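Local coordinates for bifunctional GH43-CE protein (Bacteroides eggerthii, PDB 6MLY), which probably hydrolyses xylan-derived substrates, pairing a family 43 glycosidase of likely beta-xylosidase activity with a carbohydrate esterase domain of alpha/beta-hydrolase type, at residues A[549-563]-A[579-591]. Sequence-based numbering, arbitrary orientation.
Sequences VVLIYGSAWFANNMK and FAVVSINHRSSGD. With ACT (acetate ion), chain E.
Y553 and H586 show how parallel strands of a beta-alpha-beta unit can stay joined once their pairing ends. Upstream, L551 N binds V582 O and L551 O receives I584 N, while L551 CD1 packs on V581 CG1 beneath helix 563-577; on the other face V550 CG1 meets I584 CG2. S583 OG, turned opposite the amide nitrogen (chi1 -161°) and thereby brought to the helix start, donates in the carbonyl plane to a lone pair of K563 O at 2.8 Å. Beyond the strands the Y553 and H586 rings lie nearly parallel, planes 11° apart, but offset enough that little of one ring lies over the other, with centroids separated by 4.7 Å. Y553 OH accepts an almost straight bond (170°) from H586 N and donates to A559 O at 2.8 Å, and H586 ND1 donates a hydrogen bond to R587 O, which helps set the imidazole's rotation. Also buried, W557 O accepts from both S589 N and S589 OG. This contrasts with the solvent-facing end, where, near the exposed F558 ring, N560 ND2 reaches D591 OD2 on its syn side at 2.9 Å and S588 N takes the anti lone pair. In this alpha/beta-hydrolase-type domain, where I552 touches the putative nucleophile elbow, apolar packing and backbone pairing therefore join the strands, whereas hydroxyls of Y553, S588 and S589 join the loops through main-chain atoms, leaving the N560-D591 side-chain pair to the exposed end.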
ATOM      1  N   VAL A 549      -1.289  24.312  -3.140  1.00 72.71           N
ATOM      2  CA  VAL A 549      -0.088  24.692  -3.884  1.00 72.37           C
ATOM      3  C   VAL A 549       0.423  23.455  -4.636  1.00 72.06           C
ATOM      4  O   VAL A 549       0.616  22.394  -4.038  1.00 71.51           O
ATOM      5  CB  VAL A 549       0.999  25.310  -2.979  1.00 72.42           C
ATOM      6  CG1 VAL A 549       2.301  25.551  -3.736  1.00 71.95           C
ATOM      7  CG2 VAL A 549       0.527  26.600  -2.315  1.00 72.33           C
ATOM      8  N   VAL A 550       0.645  23.635  -5.947  1.00 71.99           N
ATOM      9  CA  VAL A 550       1.051  22.596  -6.900  1.00 71.89           C
ATOM     10  C   VAL A 550       2.582  22.586  -7.014  1.00 72.31           C
ATOM     11  O   VAL A 550       3.217  23.627  -6.888  1.00 73.03           O
ATOM     12  CB  VAL A 550       0.399  22.852  -8.272  1.00 71.71           C
ATOM     13  CG1 VAL A 550       0.915  21.910  -9.350  1.00 71.61           C
ATOM     14  CG2 VAL A 550      -1.116  22.794  -8.184  1.00 72.57           C
ATOM     15  N   LEU A 551       3.155  21.405  -7.269  1.00 72.46           N
ATOM     16  CA  LEU A 551       4.592  21.239  -7.485  1.00 72.35           C
ATOM     17  C   LEU A 551       4.827  20.560  -8.840  1.00 73.35           C
ATOM     18  O   LEU A 551       4.331  19.449  -9.074  1.00 74.93           O
ATOM     19  CB  LEU A 551       5.195  20.377  -6.368  1.00 72.60           C
ATOM     20  CG  LEU A 551       4.753  20.689  -4.938  1.00 72.47           C
ATOM     21  CD1 LEU A 551       5.394  19.710  -3.964  1.00 71.84           C
ATOM     22  CD2 LEU A 551       5.105  22.119  -4.552  1.00 72.98           C
ATOM     23  N   ILE A 552       5.603  21.217  -9.709  1.00 71.46           N
ATOM     24  CA  ILE A 552       6.115  20.600 -10.931  1.00 71.09           C
ATOM     25  C   ILE A 552       7.629  20.403 -10.773  1.00 71.59           C
ATOM     26  O   ILE A 552       8.303  21.176 -10.099  1.00 71.88           O
ATOM     27  CB  ILE A 552       5.747  21.424 -12.179  1.00 71.02           C
ATOM     28  CG1 ILE A 552       4.266  21.820 -12.168  1.00 70.61           C
ATOM     29  CG2 ILE A 552       6.123  20.676 -13.452  1.00 71.67           C
ATOM     30  CD1 ILE A 552       3.800  22.533 -13.414  1.00 70.67           C
ATOM     31  N   TYR A 553       8.139  19.342 -11.403  1.00 71.52           N
ATOM     32  CA  TYR A 553       9.512  18.875 -11.244  1.00 71.42           C
ATOM     33  C   TYR A 553      10.352  19.317 -12.444  1.00 72.72           C
ATOM     34  O   TYR A 553       9.857  19.401 -13.578  1.00 72.48           O
ATOM     35  CB  TYR A 553       9.556  17.349 -11.132  1.00 71.61           C
ATOM     36  CG  TYR A 553       8.779  16.643 -12.215  1.00 72.14           C
ATOM     37  CD1 TYR A 553       9.346  16.376 -13.452  1.00 72.83           C
ATOM     38  CD2 TYR A 553       7.456  16.290 -12.019  1.00 72.19           C
ATOM     39  CE1 TYR A 553       8.625  15.757 -14.460  1.00 73.49           C
ATOM     40  CE2 TYR A 553       6.721  15.676 -13.017  1.00 72.73           C
ATOM     41  CZ  TYR A 553       7.304  15.407 -14.241  1.00 73.46           C
ATOM     42  OH  TYR A 553       6.577  14.801 -15.222  1.00 74.43           O
ATOM     43  N   GLY A 554      11.632  19.580 -12.162  1.00 72.71           N
ATOM     44  CA  GLY A 554      12.653  19.789 -13.171  1.00 73.35           C
ATOM     45  C   GLY A 554      13.063  18.481 -13.822  1.00 74.04           C
ATOM     46  O   GLY A 554      13.437  17.535 -13.138  1.00 74.15           O
ATOM     47  N   SER A 555      12.973  18.436 -15.155  1.00 74.57           N
ATOM     48  CA  SER A 555      13.330  17.252 -15.920  1.00 75.04           C
ATOM     49  C   SER A 555      13.961  17.608 -17.274  1.00 75.42           C
ATOM     50  O   SER A 555      14.367  16.708 -18.004  1.00 77.11           O
ATOM     51  CB  SER A 555      12.113  16.390 -16.107  1.00 75.05           C
ATOM     52  OG  SER A 555      11.057  17.119 -16.724  1.00 75.09           O
ATOM     53  N   ALA A 556      14.051  18.902 -17.605  1.00 74.79           N
ATOM     54  CA  ALA A 556      14.310  19.348 -18.970  1.00 74.92           C
ATOM     55  C   ALA A 556      13.215  18.810 -19.905  1.00 75.81           C
ATOM     56  O   ALA A 556      13.458  18.547 -21.083  1.00 77.08           O
ATOM     57  CB  ALA A 556      15.689  18.913 -19.406  1.00 75.62           C
ATOM     58  N   TRP A 557      12.003  18.664 -19.359  1.00 75.63           N
ATOM     59  CA  TRP A 557      10.831  18.166 -20.078  1.00 76.51           C
ATOM     60  C   TRP A 557      11.036  16.722 -20.582  1.00 78.14           C
ATOM     61  O   TRP A 557      10.482  16.348 -21.628  1.00 79.40           O
ATOM     62  CB  TRP A 557      10.476  19.111 -21.233  1.00 77.12           C
ATOM     63  CG  TRP A 557      10.402  20.559 -20.855  1.00 76.35           C
ATOM     64  CD1 TRP A 557       9.433  21.171 -20.114  1.00 76.09           C
ATOM     65  CD2 TRP A 557      11.327  21.595 -21.227  1.00 76.89           C
ATOM     66  NE1 TRP A 557       9.698  22.508 -19.986  1.00 75.45           N
ATOM     67  CE2 TRP A 557      10.851  22.797 -20.660  1.00 76.37           C
ATOM     68  CE3 TRP A 557      12.508  21.624 -21.977  1.00 78.12           C
ATOM     69  CZ2 TRP A 557      11.518  24.009 -20.822  1.00 77.04           C
ATOM     70  CZ3 TRP A 557      13.169  22.822 -22.134  1.00 78.52           C
ATOM     71  CH2 TRP A 557      12.679  23.998 -21.564  1.00 78.13           C
ATOM     72  N   PHE A 558      11.798  15.905 -19.840  1.00 78.28           N
ATOM     73  CA  PHE A 558      12.135  14.541 -20.275  1.00 79.12           C
ATOM     74  C   PHE A 558      11.471  13.482 -19.387  1.00 79.42           C
ATOM     75  O   PHE A 558      11.444  12.320 -19.772  1.00 81.63           O
ATOM     76  CB  PHE A 558      13.649  14.313 -20.289  1.00 80.05           C
ATOM     77  CG  PHE A 558      14.376  14.899 -21.475  1.00 81.18           C
ATOM     78  CD1 PHE A 558      13.924  14.686 -22.769  1.00 82.32           C
ATOM     79  CD2 PHE A 558      15.536  15.642 -21.301  1.00 81.25           C
ATOM     80  CE1 PHE A 558      14.597  15.223 -23.856  1.00 83.16           C
ATOM     81  CE2 PHE A 558      16.211  16.175 -22.390  1.00 82.45           C
ATOM     82  CZ  PHE A 558      15.739  15.964 -23.667  1.00 83.13           C
ATOM     83  N   ALA A 559      10.932  13.883 -18.228  1.00 78.21           N
ATOM     84  CA  ALA A 559      10.415  12.947 -17.224  1.00 78.26           C
ATOM     85  C   ALA A 559       8.886  13.041 -17.151  1.00 78.23           C
ATOM     86  O   ALA A 559       8.319  14.116 -17.355  1.00 77.17           O
ATOM     87  CB  ALA A 559      11.045  13.235 -15.886  1.00 76.95           C
ATOM     88  N   ASN A 560       8.233  11.907 -16.852  1.00 79.01           N
ATOM     89  CA  ASN A 560       6.779  11.858 -16.684  1.00 78.18           C
ATOM     90  C   ASN A 560       6.430  11.210 -15.338  1.00 77.89           C
ATOM     91  O   ASN A 560       5.287  10.795 -15.132  1.00 77.68           O
ATOM     92  CB  ASN A 560       6.104  11.147 -17.860  1.00 79.80           C
ATOM     93  CG  ASN A 560       6.614   9.741 -18.103  1.00 81.28           C
ATOM     94  OD1 ASN A 560       7.252   9.140 -17.239  1.00 82.50           O
ATOM     95  ND2 ASN A 560       6.327   9.202 -19.275  1.00 82.15           N
ATOM     96  N   ASN A 561       7.406  11.170 -14.421  1.00 77.71           N
ATOM     97  CA  ASN A 561       7.368  10.230 -13.306  1.00 78.12           C
ATOM     98  C   ASN A 561       8.133  10.739 -12.073  1.00 79.12           C
ATOM     99  O   ASN A 561       8.487   9.936 -11.213  1.00 79.62           O
ATOM    100  CB  ASN A 561       7.944   8.879 -13.746  1.00 78.37           C
ATOM    101  CG  ASN A 561       9.418   8.934 -14.099  1.00 78.87           C
ATOM    102  OD1 ASN A 561       9.976  10.010 -14.359  1.00 79.68           O
ATOM    103  ND2 ASN A 561      10.058   7.773 -14.105  1.00 79.09           N
ATOM    104  N   MET A 562       8.363  12.051 -11.957  1.00 79.55           N
ATOM    105  CA  MET A 562       9.287  12.575 -10.933  1.00 80.72           C
ATOM    106  C   MET A 562       8.574  13.561  -9.997  1.00 79.92           C
ATOM    107  O   MET A 562       9.202  14.461  -9.445  1.00 80.33           O
ATOM    108  CB  MET A 562      10.490  13.262 -11.586  1.00 81.92           C
ATOM    109  CG  MET A 562      11.453  12.287 -12.238  1.00 83.88           C
ATOM    110  SD  MET A 562      13.164  12.894 -12.254  1.00 85.75           S
ATOM    111  CE  MET A 562      13.023  14.337 -13.304  1.00 85.75           C
ATOM    112  N   LYS A 563       7.269  13.358  -9.797  1.00 79.69           N
ATOM    113  CA  LYS A 563       6.474  14.164  -8.871  1.00 79.35           C
ATOM    114  C   LYS A 563       6.901  13.896  -7.421  1.00 79.60           C
ATOM    115  O   LYS A 563       6.751  14.761  -6.562  1.00 78.65           O
ATOM    116  CB  LYS A 563       4.987  13.849  -9.049  1.00 80.60           C
ATOM    117  CG  LYS A 563       4.630  12.383  -8.858  1.00 81.13           C
ATOM    118  CD  LYS A 563       3.193  12.068  -9.148  1.00 82.03           C
ATOM    119  CE  LYS A 563       2.926  10.584  -9.103  1.00 82.11           C
ATOM    120  NZ  LYS A 563       1.473  10.325  -9.108  1.00 83.47           N
ATOM    121  N   PHE A 579      -0.739  24.363   4.036  1.00 73.49           N
ATOM    122  CA  PHE A 579      -1.102  24.260   2.622  1.00 73.60           C
ATOM    123  C   PHE A 579      -1.299  22.792   2.229  1.00 73.56           C
ATOM    124  O   PHE A 579      -0.481  21.931   2.566  1.00 74.58           O
ATOM    125  CB  PHE A 579      -0.025  24.872   1.726  1.00 72.92           C
ATOM    126  CG  PHE A 579      -0.072  26.375   1.616  1.00 73.46           C
ATOM    127  CD1 PHE A 579       0.910  27.165   2.199  1.00 73.34           C
ATOM    128  CD2 PHE A 579      -1.094  27.000   0.915  1.00 73.58           C
ATOM    129  CE1 PHE A 579       0.862  28.546   2.090  1.00 73.10           C
ATOM    130  CE2 PHE A 579      -1.136  28.380   0.803  1.00 73.60           C
ATOM    131  CZ  PHE A 579      -0.161  29.149   1.396  1.00 73.29           C
ATOM    132  N   ALA A 580      -2.386  22.524   1.499  1.00 74.04           N
ATOM    133  CA  ALA A 580      -2.524  21.279   0.765  1.00 73.87           C
ATOM    134  C   ALA A 580      -1.519  21.304  -0.386  1.00 73.42           C
ATOM    135  O   ALA A 580      -1.362  22.326  -1.042  1.00 75.32           O
ATOM    136  CB  ALA A 580      -3.936  21.110   0.262  1.00 75.15           C
ATOM    137  N   VAL A 581      -0.833  20.183  -0.604  1.00 71.97           N
ATOM    138  CA  VAL A 581       0.218  20.095  -1.607  1.00 70.98           C
ATOM    139  C   VAL A 581      -0.227  19.093  -2.677  1.00 71.08           C
ATOM    140  O   VAL A 581      -0.850  18.079  -2.353  1.00 71.17           O
ATOM    141  CB  VAL A 581       1.560  19.701  -0.963  1.00 70.57           C
ATOM    142  CG1 VAL A 581       2.674  19.590  -1.990  1.00 70.78           C
ATOM    143  CG2 VAL A 581       1.951  20.658   0.156  1.00 70.29           C
ATOM    144  N   VAL A 582       0.081  19.407  -3.943  1.00 70.42           N
ATOM    145  CA  VAL A 582      -0.305  18.587  -5.097  1.00 70.81           C
ATOM    146  C   VAL A 582       0.859  18.560  -6.091  1.00 71.47           C
ATOM    147  O   VAL A 582       0.885  19.347  -7.027  1.00 72.44           O
ATOM    148  CB  VAL A 582      -1.583  19.112  -5.786  1.00 70.64           C
ATOM    149  CG1 VAL A 582      -1.977  18.249  -6.977  1.00 70.53           C
ATOM    150  CG2 VAL A 582      -2.751  19.249  -4.824  1.00 70.71           C
ATOM    151  N   SER A 583       1.813  17.647  -5.898  1.00 72.00           N
ATOM    152  CA  SER A 583       2.826  17.423  -6.922  1.00 73.46           C
ATOM    153  C   SER A 583       2.194  16.649  -8.085  1.00 74.08           C
ATOM    154  O   SER A 583       1.460  15.683  -7.866  1.00 75.25           O
ATOM    155  CB  SER A 583       4.038  16.717  -6.381  1.00 74.85           C
ATOM    156  OG  SER A 583       5.141  16.899  -7.262  1.00 76.80           O
ATOM    157  N   ILE A 584       2.481  17.091  -9.313  1.00 73.21           N
ATOM    158  CA  ILE A 584       1.849  16.556 -10.515  1.00 72.97           C
ATOM    159  C   ILE A 584       2.932  16.013 -11.454  1.00 73.60           C
ATOM    160  O   ILE A 584       4.103  16.385 -11.338  1.00 74.25           O
ATOM    161  CB  ILE A 584       0.985  17.633 -11.206  1.00 72.07           C
ATOM    162  CG1 ILE A 584       1.837  18.700 -11.902  1.00 71.89           C
ATOM    163  CG2 ILE A 584       0.001  18.250 -10.223  1.00 71.79           C
ATOM    164  CD1 ILE A 584       1.032  19.688 -12.715  1.00 71.81           C
ATOM    165  N   ASN A 585       2.507  15.144 -12.379  1.00 73.60           N
ATOM    166  CA  ASN A 585       3.318  14.700 -13.512  1.00 74.38           C
ATOM    167  C   ASN A 585       2.846  15.424 -14.782  1.00 74.02           C
ATOM    168  O   ASN A 585       1.739  15.965 -14.838  1.00 74.87           O
ATOM    169  CB  ASN A 585       3.265  13.179 -13.716  1.00 75.08           C
ATOM    170  CG  ASN A 585       4.170  12.390 -12.789  1.00 75.09           C
ATOM    171  OD1 ASN A 585       5.111  12.921 -12.198  1.00 74.46           O
ATOM    172  ND2 ASN A 585       3.903  11.100 -12.676  1.00 76.00           N
ATOM    173  N   HIS A 586       3.713  15.426 -15.796  1.00 73.40           N
ATOM    174  CA  HIS A 586       3.370  15.865 -17.136  1.00 73.89           C
ATOM    175  C   HIS A 586       4.006  14.903 -18.144  1.00 74.44           C
ATOM    176  O   HIS A 586       5.016  14.281 -17.849  1.00 74.63           O
ATOM    177  CB  HIS A 586       3.825  17.314 -17.353  1.00 74.07           C
ATOM    178  CG  HIS A 586       5.307  17.489 -17.331  1.00 73.99           C
ATOM    179  ND1 HIS A 586       6.105  17.150 -18.406  1.00 75.05           N
ATOM    180  CD2 HIS A 586       6.136  17.967 -16.377  1.00 73.64           C
ATOM    181  CE1 HIS A 586       7.365  17.405 -18.112  1.00 74.88           C
ATOM    182  NE2 HIS A 586       7.412  17.912 -16.873  1.00 74.27           N
ATOM    183  N   ARG A 587       3.411  14.801 -19.334  1.00 75.33           N
ATOM    184  CA  ARG A 587       3.928  13.935 -20.392  1.00 76.58           C
ATOM    185  C   ARG A 587       5.315  14.432 -20.820  1.00 76.62           C
ATOM    186  O   ARG A 587       5.523  15.634 -20.997  1.00 76.63           O
ATOM    187  CB  ARG A 587       2.959  13.902 -21.579  1.00 77.72           C
ATOM    188  CG  ARG A 587       1.649  13.182 -21.292  1.00 78.03           C
ATOM    189  CD  ARG A 587       0.667  13.310 -22.439  1.00 79.33           C
ATOM    190  NE  ARG A 587       0.144  14.661 -22.566  1.00 79.15           N
ATOM    191  CZ  ARG A 587      -0.547  15.112 -23.609  1.00 80.05           C
ATOM    192  NH1 ARG A 587      -0.671  14.368 -24.696  1.00 81.79           N
ATOM    193  NH2 ARG A 587      -1.111  16.306 -23.557  1.00 80.24           N
ATOM    194  N   SER A 588       6.255  13.494 -20.984  1.00 77.37           N
ATOM    195  CA  SER A 588       7.619  13.804 -21.405  1.00 77.64           C
ATOM    196  C   SER A 588       7.624  14.284 -22.861  1.00 78.58           C
ATOM    197  O   SER A 588       6.665  14.072 -23.602  1.00 79.02           O
ATOM    198  CB  SER A 588       8.538  12.621 -21.226  1.00 78.53           C
ATOM    199  OG  SER A 588       9.766  12.828 -21.910  1.00 79.43           O
ATOM    200  N   SER A 589       8.733  14.917 -23.255  1.00 78.59           N
ATOM    201  CA  SER A 589       8.940  15.385 -24.622  1.00 79.67           C
ATOM    202  C   SER A 589       9.073  14.191 -25.578  1.00 81.32           C
ATOM    203  O   SER A 589       8.915  14.349 -26.787  1.00 82.87           O
ATOM    204  CB  SER A 589      10.128  16.315 -24.717  1.00 79.52           C
ATOM    205  OG  SER A 589      11.291  15.727 -24.156  1.00 79.36           O
ATOM    206  N   GLY A 590       9.374  13.006 -25.026  1.00 81.14           N
ATOM    207  CA  GLY A 590       9.359  11.742 -25.768  1.00 82.18           C
ATOM    208  C   GLY A 590       7.942  11.279 -26.068  1.00 82.33           C
ATOM    209  O   GLY A 590       7.661  10.809 -27.167  1.00 83.99           O
ATOM    210  N   ASP A 591       7.054  11.426 -25.076  1.00 81.31           N
ATOM    211  CA  ASP A 591       5.648  11.011 -25.155  1.00 81.72           C
ATOM    212  C   ASP A 591       4.904  11.871 -26.184  1.00 82.31           C
ATOM    213  O   ASP A 591       4.408  11.352 -27.185  1.00 83.39           O
ATOM    214  CB  ASP A 591       4.968  11.104 -23.786  1.00 80.12           C
ATOM    215  CG  ASP A 591       5.595  10.205 -22.736  1.00 79.96           C
ATOM    216  OD1 ASP A 591       5.503   8.968 -22.897  1.00 81.32           O
ATOM    217  OD2 ASP A 591       6.170  10.748 -21.770  1.00 78.46           O
TER
HETATM  218  C   ACT E 901      16.307  20.084 -14.876  1.00 50.43           C
HETATM  219  O   ACT E 901      17.361  20.051 -15.553  1.00 59.01           O
HETATM  220  OXT ACT E 901      15.173  20.133 -15.411  1.00 49.55           O
HETATM  221  CH3 ACT E 901      16.415  20.071 -13.376  1.00 47.58           C